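Local coordinates for protein lipolytic enzyme, G-D-S-L family (Bacteroides thetaiotaomicron, PDB 7BR2) that is a gut microbial serine esterase of the SGNH (GDSL) hydrolase family that metabolizes the drug diltiazem, at residues A[262-267]-A[442-447]; A[234-239]-A[249-254]; A[316-321]-A[343-348]; A[239-244]-A[254-259]; A[303-308]-A[335-340]. All coordinates share one frame; numbering follows the deposited sequence.

Interaction 1: A[262-267]-A[442-447]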
# COMPACT_ATOMS: atom_id res chain seq x y z
N SER A 262 11.48 23.37 27.18
CA SER A 262 11.36 21.92 27.13
C SER A 262 9.96 21.53 27.54
O SER A 262 9.30 22.25 28.29
CB SER A 262 12.41 21.26 28.03
OG SER A 262 12.06 21.41 29.38
N PHE A 263 9.49 20.41 27.01
CA PHE A 263 8.19 19.90 27.42
C PHE A 263 8.09 18.41 27.12
O PHE A 263 8.97 17.81 26.49
CB PHE A 263 7.05 20.67 26.74
CG PHE A 263 7.14 20.72 25.25
CD1 PHE A 263 7.90 21.69 24.62
CD2 PHE A 263 6.44 19.80 24.47
CE1 PHE A 263 7.97 21.74 23.24
CE2 PHE A 263 6.52 19.85 23.09
CZ PHE A 263 7.28 20.82 22.47
N ASP A 264 7.01 17.82 27.61
CA ASP A 264 6.68 16.42 27.41
C ASP A 264 5.59 16.31 26.36
O ASP A 264 4.57 17.02 26.43
CB ASP A 264 6.25 15.77 28.73
CG ASP A 264 7.41 15.56 29.69
OD1 ASP A 264 8.58 15.63 29.24
OD2 ASP A 264 7.17 15.36 30.89
N TYR A 265 5.84 15.47 25.36
CA TYR A 265 4.99 15.28 24.19
C TYR A 265 4.52 13.83 24.18
O TYR A 265 5.35 12.92 24.12
CB TYR A 265 5.79 15.62 22.93
CG TYR A 265 5.23 15.17 21.60
CD1 TYR A 265 3.98 15.58 21.18
CD2 TYR A 265 5.97 14.36 20.77
CE1 TYR A 265 3.48 15.18 19.96
CE2 TYR A 265 5.49 13.95 19.55
CZ TYR A 265 4.24 14.37 19.14
OH TYR A 265 3.76 13.96 17.92
N LEU A 266 3.22 13.61 24.27
CA LEU A 266 2.69 12.25 24.15
C LEU A 266 1.74 12.23 22.96
O LEU A 266 0.60 12.70 23.06
CB LEU A 266 2.00 11.78 25.44
CG LEU A 266 1.36 10.39 25.31
CD1 LEU A 266 2.42 9.30 25.02
CD2 LEU A 266 0.52 10.00 26.52
N ALA A 267 2.20 11.68 21.85
CA ALA A 267 1.40 11.59 20.64
C ALA A 267 0.46 10.40 20.73
O ALA A 267 0.71 9.44 21.46
CB ALA A 267 2.30 11.46 19.42
N VAL A 442 5.96 8.92 25.99
CA VAL A 442 6.23 10.32 26.28
C VAL A 442 7.64 10.64 25.83
O VAL A 442 8.61 9.98 26.23
CB VAL A 442 6.01 10.62 27.77
CG1 VAL A 442 6.35 12.07 28.06
CG2 VAL A 442 4.57 10.36 28.17
N ARG A 443 7.77 11.66 24.98
CA ARG A 443 9.04 12.12 24.45
C ARG A 443 9.38 13.50 25.01
O ARG A 443 8.54 14.40 25.01
CB ARG A 443 9.01 12.17 22.92
CG ARG A 443 8.66 10.85 22.26
CD ARG A 443 9.74 9.80 22.50
NE ARG A 443 9.45 8.57 21.77
CZ ARG A 443 10.24 7.50 21.76
NH1 ARG A 443 11.39 7.52 22.43
NH2 ARG A 443 9.89 6.43 21.07
N LYS A 444 10.63 13.66 25.42
CA LYS A 444 11.12 14.90 26.01
C LYS A 444 11.68 15.80 24.91
O LYS A 444 12.74 15.52 24.36
CB LYS A 444 12.18 14.57 27.05
CG LYS A 444 12.97 15.74 27.55
CD LYS A 444 12.26 16.58 28.57
CE LYS A 444 13.12 17.82 28.86
NZ LYS A 444 14.59 17.51 29.08
N ILE A 445 10.96 16.88 24.60
CA ILE A 445 11.36 17.80 23.54
C ILE A 445 12.05 19.01 24.16
O ILE A 445 11.55 19.59 25.13
CB ILE A 445 10.14 18.23 22.70
CG1 ILE A 445 9.52 16.99 22.05
CG2 ILE A 445 10.55 19.28 21.68
CD1 ILE A 445 8.39 17.27 21.07
N VAL A 446 13.20 19.39 23.60
CA VAL A 446 14.03 20.47 24.10
C VAL A 446 14.41 21.37 22.94
O VAL A 446 14.84 20.88 21.88
CB VAL A 446 15.30 19.94 24.79
CG1 VAL A 446 16.30 21.06 25.02
CG2 VAL A 446 14.98 19.20 26.07
N LEU A 447 14.26 22.68 23.13
CA LEU A 447 14.79 23.68 22.22
C LEU A 447 15.84 24.45 22.99
O LEU A 447 15.50 25.22 23.91
CB LEU A 447 13.69 24.59 21.67
CG LEU A 447 12.76 23.86 20.69
CD1 LEU A 447 11.42 24.53 20.61
CD2 LEU A 447 13.38 23.70 19.32
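Four backbone hydrogen bonds join strand 262-267 to strand 443-447, whose axes approach to 4.8 Å and run antiparallel at 150°. F263 and Y265 each donate and accept in hydrogen-bonded pairs with I445 and R443; the straightest is R443 N to Y265 O, 2.9 Å with 177° at the hydrogen. The tightly packed part is the buried group of F263, I445 and Y265. The F263 ring, with CG in the crowded position between backbone N and carbonyl carbon (chi1 54°), lies alongside I445, whose CB stands over one ring face, a CH-pi contact 4.0 Å from the centroid. I445 CD1 lies between the two aromatic residues, 3.6 Å from Y265 CB and also in touch with the F263 ring. Y265 OH is bonded to E303, and the end of R443 leads away, to a salt bridge with D319 and a hydrogen bond with Q348.

The face of S262, D264 and K444 is the solvent side, where K444 is exposed. K444 CE lies 3.6 Å from S262 CB, but K444 NZ stays 6.3 Å from D264 OD1, too far for a salt bridge. This is a regular strand pair of an antiparallel sheet whose mainly apolar face packs on a second, mixed sheet, as in a beta sandwich.

Interaction 2: A[234-239]-A[249-254]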
# COMPACT_ATOMS: atom_id res chain seq x y z
N MET A 234 1.00 20.48 17.38
CA MET A 234 1.21 21.13 18.66
C MET A 234 1.77 22.53 18.45
O MET A 234 2.63 22.76 17.59
CB MET A 234 2.15 20.32 19.56
CG MET A 234 3.58 20.31 19.07
SD MET A 234 4.49 18.88 19.63
CE MET A 234 4.63 17.99 18.09
N GLU A 235 1.26 23.46 19.25
CA GLU A 235 1.71 24.85 19.25
C GLU A 235 1.93 25.26 20.69
O GLU A 235 0.99 25.24 21.49
CB GLU A 235 0.69 25.78 18.60
CG GLU A 235 1.23 27.19 18.35
CD GLU A 235 0.19 28.14 17.79
OE1 GLU A 235 -0.70 27.70 17.02
OE2 GLU A 235 0.26 29.34 18.13
N ILE A 236 3.18 25.63 21.00
CA ILE A 236 3.60 26.09 22.32
C ILE A 236 4.02 27.56 22.22
O ILE A 236 4.89 27.91 21.41
CB ILE A 236 4.75 25.24 22.88
CG1 ILE A 236 4.27 23.82 23.22
CG2 ILE A 236 5.41 25.94 24.06
CD1 ILE A 236 4.35 22.83 22.08
N ASN A 237 3.42 28.40 23.05
CA ASN A 237 3.89 29.77 23.21
C ASN A 237 4.93 29.82 24.32
O ASN A 237 4.63 29.52 25.48
CB ASN A 237 2.72 30.72 23.46
CG ASN A 237 3.17 32.16 23.67
OD1 ASN A 237 3.85 32.46 24.66
ND2 ASN A 237 2.89 33.03 22.71
N ALA A 238 6.15 30.23 23.96
CA ALA A 238 7.25 30.18 24.91
C ALA A 238 7.08 31.18 26.05
O ALA A 238 7.44 30.87 27.19
CB ALA A 238 8.58 30.42 24.18
N ASN A 239 6.48 32.34 25.79
CA ASN A 239 6.36 33.33 26.85
C ASN A 239 5.23 33.03 27.82
O ASN A 239 5.27 33.51 28.96
CB ASN A 239 6.16 34.72 26.25
CG ASN A 239 7.23 35.09 25.23
OD1 ASN A 239 6.92 35.60 24.15
ND2 ASN A 239 8.50 34.83 25.57
N CYS A 249 -2.38 14.87 20.50
CA CYS A 249 -1.31 14.67 21.46
C CYS A 249 -1.69 15.32 22.79
O CYS A 249 -2.72 15.98 22.92
CB CYS A 249 0.01 15.23 20.95
SG CYS A 249 -0.05 17.01 20.57
N THR A 250 -0.83 15.08 23.78
CA THR A 250 -0.89 15.75 25.07
C THR A 250 0.45 16.46 25.27
O THR A 250 1.51 15.84 25.13
CB THR A 250 -1.17 14.74 26.19
OG1 THR A 250 -2.47 14.15 25.99
CG2 THR A 250 -1.14 15.42 27.55
N ILE A 251 0.40 17.78 25.53
CA ILE A 251 1.58 18.57 25.89
C ILE A 251 1.53 18.84 27.39
O ILE A 251 0.49 19.24 27.93
CB ILE A 251 1.63 19.90 25.11
CG1 ILE A 251 1.64 19.68 23.59
CG2 ILE A 251 2.84 20.75 25.55
CD1 ILE A 251 2.82 18.89 23.10
N SER A 252 2.65 18.62 28.08
CA SER A 252 2.68 18.90 29.51
C SER A 252 4.10 19.23 29.93
O SER A 252 5.03 19.18 29.13
CB SER A 252 2.09 17.73 30.31
OG SER A 252 2.89 16.57 30.21
N ASN A 253 4.26 19.58 31.20
CA ASN A 253 5.56 19.92 31.79
C ASN A 253 6.36 20.91 30.94
O ASN A 253 7.58 20.77 30.77
CB ASN A 253 6.36 18.63 32.00
CG ASN A 253 7.49 18.81 32.99
OD1 ASN A 253 7.66 19.86 33.59
ND2 ASN A 253 8.29 17.76 33.16
N ILE A 254 5.69 21.95 30.46
CA ILE A 254 6.39 23.03 29.79
C ILE A 254 7.26 23.75 30.81
O ILE A 254 6.77 24.23 31.84
CB ILE A 254 5.41 23.99 29.11
CG1 ILE A 254 4.41 23.20 28.26
CG2 ILE A 254 6.14 25.04 28.30
CD1 ILE A 254 3.47 24.05 27.45
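C249 opens the second strand with SG in the crowded position between backbone N and carbonyl carbon, which brings the sulfur to 4.1 Å from M234 CB. Two residues on, I251 carries the centre of the contact and works with both branches. I251 CD1 lies 3.9 Å from M234 SD and is equally near M234 CB, the two side chains crossing at about a right angle; I251 CG2 meets I236 CG1 at 4.1 Å. N253 has a left-handed backbone conformation (phi 49°, psi 45°), so the inward spacing changes from two residues between C249 and I251 to three between I251 and I254. I254 closes the row, its CD1 reaching I236 CG1 at 4.3 Å.

The axes of strands 234-237 and 249-254 pass 8.8 Å apart at 22°, far beyond backbone pairing distance, and the contact is made by apolar side chains alone. M234 also touches Y265 and L305, and I236 touches F263, so the same layer continues over the neighbouring strands 260-267 and 303-308. With separate hydrogen-bonded sheets on the two sides and a layer of apolar side chains between them, the geometry is that of aligned face-to-face sheet packing, as in a beta sandwich.

Interaction 3: A[316-321]-A[343-348]; sequences LLIDDQ and TPQYQQ
Apolar contact carries most of this junction between the end of strand 316-318 and the start of helix 344-348. I318 sets its CG2 branch, anti to the backbone N, against the P344 ring: CG2 lies 3.6 Å from P344 CD, the two side chains crossing obliquely. The other branch, CG1, stands beside the backbone N and extends (chi2 -170°) to I318 CD1, which lies 4.0 Å from T343 CG2. D319 adds the next touch along the turn, its CB 3.9 Å from P344 CG, so the proline ring rests against two consecutive residues. Q345 OE1 also comes to 4.0 Å from I318 CG2, a plain van der Waals approach.

Hydrogen bonds shape each partner from within. I318 and Q321 bond to each other in both directions, closing a type I' turn in which D319 and D320 both have positive phi. On the helix side, T343 OG1, placed between backbone N and carbonyl carbon (chi1 77°), accepts from Y346 N at 3.0 Å with 147° at the hydrogen. This bond satisfies an amide of the first helical turn, and the same rotamer places CG2, the branch that meets I318 CD1, beside the backbone N.

The charged and amide ends are held by other partners. D319 forms a salt bridge with R443 and accepts from K444 N; Q345 NE2 donates to E303, and Q348 OE1 accepts from R443, so the arginine ties the turn to the helix. The arrangement is a tight type I' beta hairpin packed against a threonine N-cap and the proline at N1 of a long helix.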
# COMPACT_ATOMS: atom_id res chain seq x y z
N LEU A 316 17.05 21.62 18.15
CA LEU A 316 15.97 20.74 18.55
C LEU A 316 16.56 19.40 18.97
O LEU A 316 17.29 18.78 18.20
CB LEU A 316 14.98 20.53 17.41
CG LEU A 316 13.98 19.40 17.68
CD1 LEU A 316 13.12 19.68 18.91
CD2 LEU A 316 13.12 19.15 16.46
N LEU A 317 16.25 18.99 20.20
CA LEU A 317 16.58 17.66 20.69
C LEU A 317 15.30 16.98 21.16
O LEU A 317 14.41 17.62 21.72
CB LEU A 317 17.58 17.72 21.85
CG LEU A 317 18.96 18.33 21.61
CD1 LEU A 317 18.96 19.78 22.01
CD2 LEU A 317 20.01 17.57 22.39
N ILE A 318 15.18 15.68 20.90
CA ILE A 318 14.07 14.90 21.40
C ILE A 318 14.67 13.71 22.12
O ILE A 318 15.47 12.97 21.53
CB ILE A 318 13.11 14.46 20.29
CG1 ILE A 318 12.60 15.68 19.53
CG2 ILE A 318 11.94 13.65 20.88
CD1 ILE A 318 11.47 15.41 18.55
N ASP A 319 14.31 13.53 23.39
CA ASP A 319 14.92 12.50 24.23
C ASP A 319 16.44 12.56 24.17
O ASP A 319 17.12 11.53 24.12
CB ASP A 319 14.39 11.11 23.86
CG ASP A 319 13.07 10.79 24.53
OD1 ASP A 319 12.58 11.65 25.29
OD2 ASP A 319 12.55 9.68 24.31
N ASP A 320 16.97 13.78 24.09
CA ASP A 320 18.40 14.09 24.10
C ASP A 320 19.13 13.69 22.82
O ASP A 320 20.36 13.58 22.82
CB ASP A 320 19.11 13.49 25.32
CG ASP A 320 20.40 14.25 25.68
OD1 ASP A 320 20.39 15.50 25.65
OD2 ASP A 320 21.42 13.61 26.01
N GLN A 321 18.41 13.50 21.71
CA GLN A 321 19.03 13.25 20.42
C GLN A 321 18.89 14.49 19.56
O GLN A 321 17.77 14.97 19.32
CB GLN A 321 18.42 12.04 19.71
CG GLN A 321 19.42 10.89 19.50
CD GLN A 321 20.56 11.22 18.51
OE1 GLN A 321 20.34 11.79 17.42
NE2 GLN A 321 21.78 10.85 18.90
N THR A 343 14.25 11.61 14.82
CA THR A 343 13.44 11.62 16.04
C THR A 343 13.27 10.19 16.56
O THR A 343 13.27 9.23 15.77
CB THR A 343 12.07 12.25 15.84
OG1 THR A 343 11.19 11.35 15.16
CG2 THR A 343 12.18 13.56 15.05
N PRO A 344 13.13 10.03 17.87
CA PRO A 344 12.92 8.68 18.42
C PRO A 344 11.65 8.04 17.91
O PRO A 344 11.66 6.84 17.62
CB PRO A 344 12.88 8.93 19.93
CG PRO A 344 13.70 10.17 20.10
CD PRO A 344 13.34 11.02 18.92
N GLN A 345 10.56 8.80 17.77
CA GLN A 345 9.32 8.24 17.26
C GLN A 345 9.46 7.82 15.79
O GLN A 345 8.79 6.88 15.35
CB GLN A 345 8.14 9.21 17.43
CG GLN A 345 8.24 10.53 16.66
CD GLN A 345 8.73 11.72 17.50
OE1 GLN A 345 9.65 11.59 18.32
NE2 GLN A 345 8.15 12.89 17.25
N TYR A 346 10.30 8.51 15.02
CA TYR A 346 10.53 8.07 13.64
C TYR A 346 11.37 6.81 13.61
O TYR A 346 11.14 5.93 12.78
CB TYR A 346 11.18 9.17 12.80
CG TYR A 346 10.99 8.93 11.32
CD1 TYR A 346 9.83 9.33 10.67
CD2 TYR A 346 11.95 8.23 10.58
CE1 TYR A 346 9.64 9.09 9.33
CE2 TYR A 346 11.77 7.98 9.23
CZ TYR A 346 10.61 8.41 8.61
OH TYR A 346 10.41 8.19 7.27
N GLN A 347 12.34 6.69 14.52
CA GLN A 347 13.09 5.45 14.64
C GLN A 347 12.17 4.28 15.03
O GLN A 347 12.28 3.18 14.47
CB GLN A 347 14.21 5.63 15.66
CG GLN A 347 15.34 6.56 15.21
CD GLN A 347 16.13 5.99 14.04
OE1 GLN A 347 16.17 6.57 12.94
NE2 GLN A 347 16.78 4.86 14.27
N GLN A 348 11.25 4.53 15.96
CA GLN A 348 10.25 3.53 16.34
C GLN A 348 9.38 3.15 15.15
O GLN A 348 9.12 1.96 14.88
CB GLN A 348 9.40 4.12 17.48
CG GLN A 348 8.25 3.27 18.02
CD GLN A 348 7.50 3.98 19.12
OE1 GLN A 348 7.85 5.11 19.48
NE2 GLN A 348 6.46 3.35 19.66

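Interaction 4: A[239-244]-A[254-259]; sequences NKKQAV and IKKIGK
K241, I254 and K256 lose the most surface here, 107, 86 and 69 Å² respectively. K241 has positive phi (70°), and its side chain bends at chi3 to bring CE within 3.1 Å of I254 O. K241 NZ is 3.4 Å from I254 O, but at a poor angle, so the approach does not count as a hydrogen bond.

The I254 side chain packs on the backbone of K241 to A243. I254 CB lies 3.6 Å from K241 O, and its CD1, reached through an extended chi2 of -174°, presses against the peptide joining Q242 to A243, 3.5 Å from A243 N. The isoleucine thus packs on backbone more than on side chains, with A243 CB a looser neighbour.

K256 runs across K241, its CD 4.1 Å from K241 CG. Bent at chi3 and chi4, K256 carries NZ to 3.8 Å from N239 CA, where A238 O accepts a hydrogen bond from it. On the other flank K241 NZ and K255 NZ are 4.1 Å apart, a like-charge approach that would be expected to disfavour full protonation of both unless solvent screens it. With the isoleucine against backbone and the stems of K241 and K256 crossing beside it, this is a beta-hairpin connection, between strands 232-237 and 242-247, covering the edge of a facing sheet.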
# COMPACT_ATOMS: atom_id res chain seq x y z
N ASN A 239 6.48 32.34 25.79
CA ASN A 239 6.36 33.33 26.85
C ASN A 239 5.23 33.03 27.82
O ASN A 239 5.27 33.51 28.96
CB ASN A 239 6.16 34.72 26.25
CG ASN A 239 7.23 35.09 25.23
OD1 ASN A 239 6.92 35.60 24.15
ND2 ASN A 239 8.50 34.83 25.57
N LYS A 240 4.26 32.20 27.44
CA LYS A 240 3.14 31.92 28.32
C LYS A 240 3.29 30.58 29.02
O LYS A 240 2.70 30.37 30.08
CB LYS A 240 1.82 31.96 27.53
CG LYS A 240 1.40 33.38 27.14
CD LYS A 240 -0.10 33.51 26.87
CE LYS A 240 -0.48 33.09 25.46
NZ LYS A 240 -1.87 33.54 25.10
N LYS A 241 4.05 29.66 28.43
CA LYS A 241 4.34 28.36 29.03
C LYS A 241 3.12 27.43 29.09
O LYS A 241 3.06 26.54 29.93
CB LYS A 241 4.96 28.54 30.42
CG LYS A 241 6.46 28.81 30.35
CD LYS A 241 7.10 28.57 31.70
CE LYS A 241 6.50 27.31 32.33
NZ LYS A 241 6.94 27.04 33.72
N GLN A 242 2.13 27.65 28.23
CA GLN A 242 1.07 26.67 28.07
C GLN A 242 0.97 26.31 26.60
O GLN A 242 1.50 27.01 25.73
CB GLN A 242 -0.29 27.17 28.61
CG GLN A 242 -0.64 26.62 30.02
CD GLN A 242 -2.11 26.23 30.20
OE1 GLN A 242 -2.76 26.63 31.18
NE2 GLN A 242 -2.64 25.44 29.27
N ALA A 243 0.33 25.18 26.31
CA ALA A 243 0.20 24.75 24.93
C ALA A 243 -0.99 25.45 24.30
O ALA A 243 -2.10 25.40 24.84
CB ALA A 243 0.04 23.24 24.84
N VAL A 244 -0.77 26.11 23.17
CA VAL A 244 -1.87 26.72 22.44
C VAL A 244 -2.64 25.67 21.66
O VAL A 244 -3.87 25.72 21.56
CB VAL A 244 -1.36 27.85 21.52
CG1 VAL A 244 -2.49 28.39 20.64
CG2 VAL A 244 -0.75 28.97 22.35
N ILE A 254 5.69 21.95 30.46
CA ILE A 254 6.39 23.03 29.79
C ILE A 254 7.26 23.75 30.81
O ILE A 254 6.77 24.23 31.84
CB ILE A 254 5.41 23.99 29.11
CG1 ILE A 254 4.41 23.20 28.26
CG2 ILE A 254 6.14 25.04 28.30
CD1 ILE A 254 3.47 24.05 27.45
N LYS A 255 8.56 23.83 30.54
CA LYS A 255 9.50 24.45 31.45
C LYS A 255 10.44 25.35 30.65
O LYS A 255 10.76 25.06 29.49
CB LYS A 255 10.30 23.40 32.21
CG LYS A 255 9.45 22.61 33.20
CD LYS A 255 8.91 23.50 34.31
CE LYS A 255 8.05 22.70 35.30
NZ LYS A 255 6.88 23.49 35.83
N LYS A 256 10.87 26.43 31.28
CA LYS A 256 11.80 27.39 30.70
C LYS A 256 13.00 27.53 31.62
O LYS A 256 12.83 27.78 32.81
CB LYS A 256 11.15 28.74 30.46
CG LYS A 256 11.20 29.18 29.03
CD LYS A 256 10.02 30.08 28.71
CE LYS A 256 10.46 31.52 28.45
NZ LYS A 256 9.46 32.52 28.93
N ILE A 257 14.18 27.31 31.08
CA ILE A 257 15.42 27.35 31.85
C ILE A 257 16.38 28.27 31.09
O ILE A 257 16.89 27.90 30.02
CB ILE A 257 16.02 25.94 32.04
CG1 ILE A 257 15.03 25.03 32.78
CG2 ILE A 257 17.31 25.98 32.82
CD1 ILE A 257 15.13 23.54 32.40
N GLY A 258 16.62 29.46 31.63
CA GLY A 258 17.33 30.45 30.82
C GLY A 258 16.47 30.78 29.61
O GLY A 258 15.29 31.13 29.73
N LYS A 259 17.04 30.62 28.41
CA LYS A 259 16.29 30.73 27.16
C LYS A 259 16.01 29.39 26.50
O LYS A 259 15.61 29.36 25.33
CB LYS A 259 17.05 31.60 26.16
CG LYS A 259 16.34 32.89 25.87
CD LYS A 259 17.12 34.06 26.43
CE LYS A 259 16.21 35.20 26.85
NZ LYS A 259 17.05 36.31 27.40

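Interaction 5: A[303-308]-A[335-340]; sequences ELLKVT and INLAAE
A short antiparallel edge pairing that runs into an Asx turn joins strand 303-308 to segment 335-340. L305 and I335 form its hydrogen-bonded pair. L305 N donates to I335 O at 2.8 Å, almost straight (173° at the hydrogen) and nearly along the C=O axis, whereas I335 N approaches L305 O from above the carbonyl plane. L304 and N336 are the adjoining non-hydrogen-bonded pair.

At the end of the pairing the N336 side chain takes the E303 amide, while L337 N, already in the 3-10 segment 337-339, still donates to E303 O at 2.7 Å. With CG anti to the backbone N (chi1 -173°), N336 OD1 accepts from E303 N at 2.8 Å and from A338 N at 3.0 Å, both donors above the amide plane. One oxygen therefore serves the neighbouring strand and its own turn, while ND2 is held by N301 O.

The E303 side chain is extended over this turn, its OE1 3.6 Å from L337 CB. A water donates to E303 OE1 at 2.8 Å and to L337 O, while OE2 is hydrogen-bonded to Y265 OH and Q345 NE2; these buried contacts would be expected to stabilise a charged carboxylate. On the face of L305 and I335, L337 CG packs against L305 CB at 4.0 Å. The whole is an edge strand of the mixed sheet that ends in an Asx turn leading into a 3-10 segment.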
# COMPACT_ATOMS: atom_id res chain seq x y z
N GLU A 303 3.59 15.90 11.23
CA GLU A 303 3.68 15.92 12.69
C GLU A 303 4.25 17.29 13.06
O GLU A 303 5.47 17.46 13.24
CB GLU A 303 4.56 14.75 13.20
CG GLU A 303 4.61 14.62 14.71
CD GLU A 303 5.61 13.57 15.20
OE1 GLU A 303 6.40 13.03 14.38
OE2 GLU A 303 5.61 13.28 16.42
N LEU A 304 3.37 18.28 13.17
CA LEU A 304 3.79 19.67 13.16
C LEU A 304 4.17 20.16 14.55
O LEU A 304 3.39 20.03 15.50
CB LEU A 304 2.70 20.56 12.57
CG LEU A 304 3.21 21.94 12.14
CD1 LEU A 304 4.13 21.86 10.91
CD2 LEU A 304 2.06 22.90 11.89
N LEU A 305 5.38 20.70 14.68
CA LEU A 305 5.81 21.36 15.90
C LEU A 305 5.93 22.86 15.65
O LEU A 305 6.77 23.31 14.85
CB LEU A 305 7.13 20.79 16.42
CG LEU A 305 7.78 21.61 17.53
CD1 LEU A 305 6.91 21.65 18.78
CD2 LEU A 305 9.17 21.05 17.86
N LYS A 306 5.10 23.64 16.34
CA LYS A 306 5.09 25.09 16.25
C LYS A 306 5.37 25.67 17.63
O LYS A 306 4.61 25.42 18.57
CB LYS A 306 3.75 25.61 15.72
CG LYS A 306 3.81 27.05 15.23
CD LYS A 306 2.45 27.59 14.83
CE LYS A 306 2.01 27.04 13.49
NZ LYS A 306 0.54 27.12 13.36
N VAL A 307 6.43 26.47 17.73
CA VAL A 307 6.81 27.12 18.97
C VAL A 307 6.88 28.60 18.65
O VAL A 307 7.85 29.07 18.05
CB VAL A 307 8.14 26.61 19.52
CG1 VAL A 307 8.43 27.23 20.89
CG2 VAL A 307 8.16 25.09 19.56
N THR A 308 5.86 29.35 19.03
CA THR A 308 5.86 30.80 18.85
C THR A 308 6.28 31.40 20.18
O THR A 308 5.56 31.26 21.17
CB THR A 308 4.48 31.32 18.45
OG1 THR A 308 3.60 31.14 19.56
CG2 THR A 308 3.93 30.54 17.26
N ILE A 335 7.48 23.29 12.12
CA ILE A 335 8.33 22.35 11.41
C ILE A 335 7.69 20.96 11.47
O ILE A 335 6.96 20.63 12.42
CB ILE A 335 9.77 22.32 11.96
CG1 ILE A 335 9.77 21.99 13.44
CG2 ILE A 335 10.47 23.65 11.69
CD1 ILE A 335 11.14 21.71 13.97
N ASN A 336 7.92 20.16 10.43
CA ASN A 336 7.35 18.83 10.34
C ASN A 336 8.30 17.81 10.97
O ASN A 336 9.36 17.50 10.41
CB ASN A 336 7.05 18.46 8.89
CG ASN A 336 6.29 17.16 8.77
OD1 ASN A 336 5.88 16.58 9.78
ND2 ASN A 336 6.06 16.72 7.53
N LEU A 337 7.94 17.32 12.16
CA LEU A 337 8.78 16.29 12.79
C LEU A 337 8.76 14.98 11.99
O LEU A 337 9.73 14.22 12.05
CB LEU A 337 8.33 16.05 14.22
CG LEU A 337 8.47 17.23 15.18
CD1 LEU A 337 8.06 16.80 16.58
CD2 LEU A 337 9.90 17.75 15.15
N ALA A 338 7.70 14.71 11.23
CA ALA A 338 7.63 13.49 10.43
C ALA A 338 8.63 13.45 9.27
O ALA A 338 8.79 12.39 8.66
CB ALA A 338 6.22 13.31 9.88
N ALA A 339 9.28 14.57 8.93
CA ALA A 339 10.34 14.58 7.93
C ALA A 339 11.73 14.49 8.54
O ALA A 339 12.73 14.50 7.81
CB ALA A 339 10.23 15.83 7.05
N GLU A 340 11.82 14.39 9.86
CA GLU A 340 13.10 14.37 10.56
C GLU A 340 13.35 12.93 11.02
O GLU A 340 12.84 12.51 12.06
CB GLU A 340 13.08 15.35 11.74
CG GLU A 340 12.74 16.77 11.33
CD GLU A 340 13.74 17.33 10.34
OE1 GLU A 340 14.93 16.96 10.42
OE2 GLU A 340 13.34 18.14 9.47
O HOH W 1 8.91 12.14 13.43

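Interactions 2, 3 and 5 are buried, interaction 1 is partly so, and interaction 4 lies at the surface. Interactions 1 and 5 are pairings within a sheet, interaction 1 bonded through backbone alone, interaction 5 with a side-chain amide oxygen added; interaction 2 joins the antiparallel sheet to the mixed one through apolar side chains, and interaction 4 extends that meeting to a lysine-rich surface. Interactions 2 and 4 share N239 and I254 and both use strand 249-257, which pairs with strand 260-267 of interaction 1. Interaction 3 attaches the long helix to the same antiparallel sheet. Polar links tie the set together: E303 of interaction 5 meets Y265 of interaction 1 and Q345 of interaction 3.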